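3-oxo-tetronate kinase (Haemophilus influenzae, PDB 1YZY) catalyses the ATP-dependent phosphorylation of 3-oxo-tetronate, a four-carbon acid sugar, to 3-oxo-tetronate 4-phosphate. Local coordinates at residues T84-A89 against S137-H142. Numbering follows the deposited sequence.
Sequences TFDSTA and SGMKNH
The irregular segment 84-89 comes closest to the 3-10 turn 138-140 at T84 and M139, whose CA atoms stand 7.7 Å apart. This is loop-on-loop packing within the sugar-binding N-terminal domain, joining the connection between strand 77-80 and helix 93-104 to the one between strand 132-133 and helix 152-159. It illustrates how one methionine can pack against a hydrogen-bonded threonine–aspartate pair. The M139 side chain leaves its backbone toward the opposing loop; with CG anti to the carbonyl carbon (chi1 -73°), that atom comes beside T84, and bends at chi2 (-54°) and chi3 (-69°) turn SD past the T84 hydroxyl and carry CE to the D86 carboxylate. M139 CG lies 3.7 Å from the methyl T84 CG2. M139 CE lies 3.4 Å from D86 OD2, the two side chains crossing nearly at right angles. That carboxylate is steadied from its own loop: T84 OG1 and D86 OD1 are hydrogen-bonded at 2.6 Å through the syn lone pair of OD1. On the methionine side, S137 OG accepts from M139 N in an ST turn, and L134 and M147 also touch the M139 side chain. H142 completes the contact at its margin, where H142 ND1 is hydrogen-bonded to the backbone N of T145. D86 OD2 sits above one face of the H142 ring, off its centre, 4.2 Å from H142 NE2.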
loop_
_atom_site.group_PDB
_atom_site.type_symbol
_atom_site.label_atom_id
_atom_site.label_comp_id
_atom_site.label_asym_id
_atom_site.label_seq_id
_atom_site.Cartn_x
_atom_site.Cartn_y
_atom_site.Cartn_z
ATOM N N THR A 84 -9.024 10.300 5.218
ATOM C CA THR A 84 -9.758 11.561 5.085
ATOM C C THR A 84 -11.176 11.297 4.564
ATOM O O THR A 84 -11.894 12.215 4.158
ATOM C CB THR A 84 -9.019 12.594 4.212
ATOM O OG1 THR A 84 -8.277 11.928 3.186
ATOM C CG2 THR A 84 -8.059 13.399 5.055
ATOM N N PHE A 85 -11.564 10.022 4.603
ATOM C CA PHE A 85 -12.889 9.561 4.196
ATOM C C PHE A 85 -13.267 9.910 2.751
ATOM O O PHE A 85 -14.450 9.997 2.427
ATOM C CB PHE A 85 -13.939 10.109 5.186
ATOM C CG PHE A 85 -15.102 9.186 5.420
ATOM C CD1 PHE A 85 -14.927 7.983 6.096
ATOM C CD2 PHE A 85 -16.379 9.523 4.979
ATOM C CE1 PHE A 85 -16.005 7.131 6.328
ATOM C CE2 PHE A 85 -17.468 8.667 5.209
ATOM C CZ PHE A 85 -17.275 7.477 5.882
ATOM N N ASP A 86 -12.263 10.033 1.881
ATOM C CA ASP A 86 -12.454 10.377 0.459
ATOM C C ASP A 86 -13.661 9.715 -0.195
ATOM O O ASP A 86 -13.687 8.494 -0.365
ATOM C CB ASP A 86 -11.196 10.045 -0.346
ATOM C CG ASP A 86 -9.981 10.785 0.154
ATOM O OD1 ASP A 86 -9.745 10.740 1.376
ATOM O OD2 ASP A 86 -9.268 11.416 -0.657
ATOM N N SER A 87 -14.625 10.545 -0.591
ATOM C CA SER A 87 -15.867 10.098 -1.214
ATOM C C SER A 87 -16.761 11.301 -1.547
ATOM O O SER A 87 -16.333 12.455 -1.447
ATOM C CB SER A 87 -16.611 9.161 -0.250
ATOM O OG SER A 87 -16.750 9.746 1.044
ATOM N N THR A 88 -17.973 11.009 -2.016
ATOM C CA THR A 88 -18.993 12.015 -2.338
ATOM C C THR A 88 -20.336 11.393 -1.950
ATOM O O THR A 88 -20.374 10.280 -1.417
ATOM C CB THR A 88 -19.042 12.385 -3.846
ATOM O OG1 THR A 88 -19.437 11.245 -4.615
ATOM C CG2 THR A 88 -17.694 12.903 -4.333
ATOM N N ALA A 89 -21.437 12.099 -2.198
ATOM C CA ALA A 89 -22.755 11.565 -1.855
ATOM C C ALA A 89 -23.002 10.208 -2.528
ATOM O O ALA A 89 -23.896 9.452 -2.135
ATOM C CB ALA A 89 -23.831 12.559 -2.210
ATOM N N SER A 137 -9.325 21.661 6.140
ATOM C CA SER A 137 -8.032 21.236 5.624
ATOM C C SER A 137 -7.950 21.447 4.110
ATOM O O SER A 137 -8.766 22.160 3.524
ATOM C CB SER A 137 -7.807 19.757 5.954
ATOM O OG SER A 137 -8.650 18.912 5.182
ATOM N N GLY A 138 -6.907 20.896 3.494
ATOM C CA GLY A 138 -6.767 21.010 2.055
ATOM C C GLY A 138 -7.852 20.196 1.368
ATOM O O GLY A 138 -8.203 20.464 0.222
ATOM N N MET A 139 -8.380 19.196 2.071
ATOM C CA MET A 139 -9.436 18.339 1.541
ATOM C C MET A 139 -10.681 19.100 1.104
ATOM O O MET A 139 -11.436 18.622 0.252
ATOM C CB MET A 139 -9.835 17.275 2.564
ATOM C CG MET A 139 -8.818 16.159 2.741
ATOM S SD MET A 139 -8.328 15.326 1.196
ATOM C CE MET A 139 -9.824 14.456 0.755
ATOM N N LYS A 140 -10.897 20.281 1.674
ATOM C CA LYS A 140 -12.069 21.067 1.324
ATOM C C LYS A 140 -12.095 21.368 -0.170
ATOM O O LYS A 140 -13.164 21.439 -0.771
ATOM C CB LYS A 140 -12.129 22.365 2.130
ATOM C CG LYS A 140 -10.962 23.312 1.911
ATOM C CD LYS A 140 -11.150 24.602 2.703
ATOM C CE LYS A 140 -9.887 25.452 2.704
ATOM N NZ LYS A 140 -10.094 26.715 3.460
ATOM N N ASN A 141 -10.913 21.514 -0.760
ATOM C CA ASN A 141 -10.786 21.807 -2.184
ATOM C C ASN A 141 -10.050 20.679 -2.904
ATOM O O ASN A 141 -9.148 20.938 -3.693
ATOM C CB ASN A 141 -10.027 23.122 -2.404
ATOM C CG ASN A 141 -10.644 24.304 -1.659
ATOM O OD1 ASN A 141 -9.954 25.003 -0.920
ATOM N ND2 ASN A 141 -11.931 24.547 -1.871
ATOM N N HIS A 142 -10.393 19.431 -2.592
ATOM C CA HIS A 142 -9.759 18.288 -3.245
ATOM C C HIS A 142 -10.238 18.230 -4.705
ATOM O O HIS A 142 -11.428 18.430 -4.979
ATOM C CB HIS A 142 -10.095 16.987 -2.506
ATOM C CG HIS A 142 -9.277 15.810 -2.947
ATOM N ND1 HIS A 142 -9.758 14.844 -3.806
ATOM C CD2 HIS A 142 -8.007 15.445 -2.649
ATOM C CE1 HIS A 142 -8.825 13.936 -4.017
ATOM N NE2 HIS A 142 -7.751 14.277 -3.328
#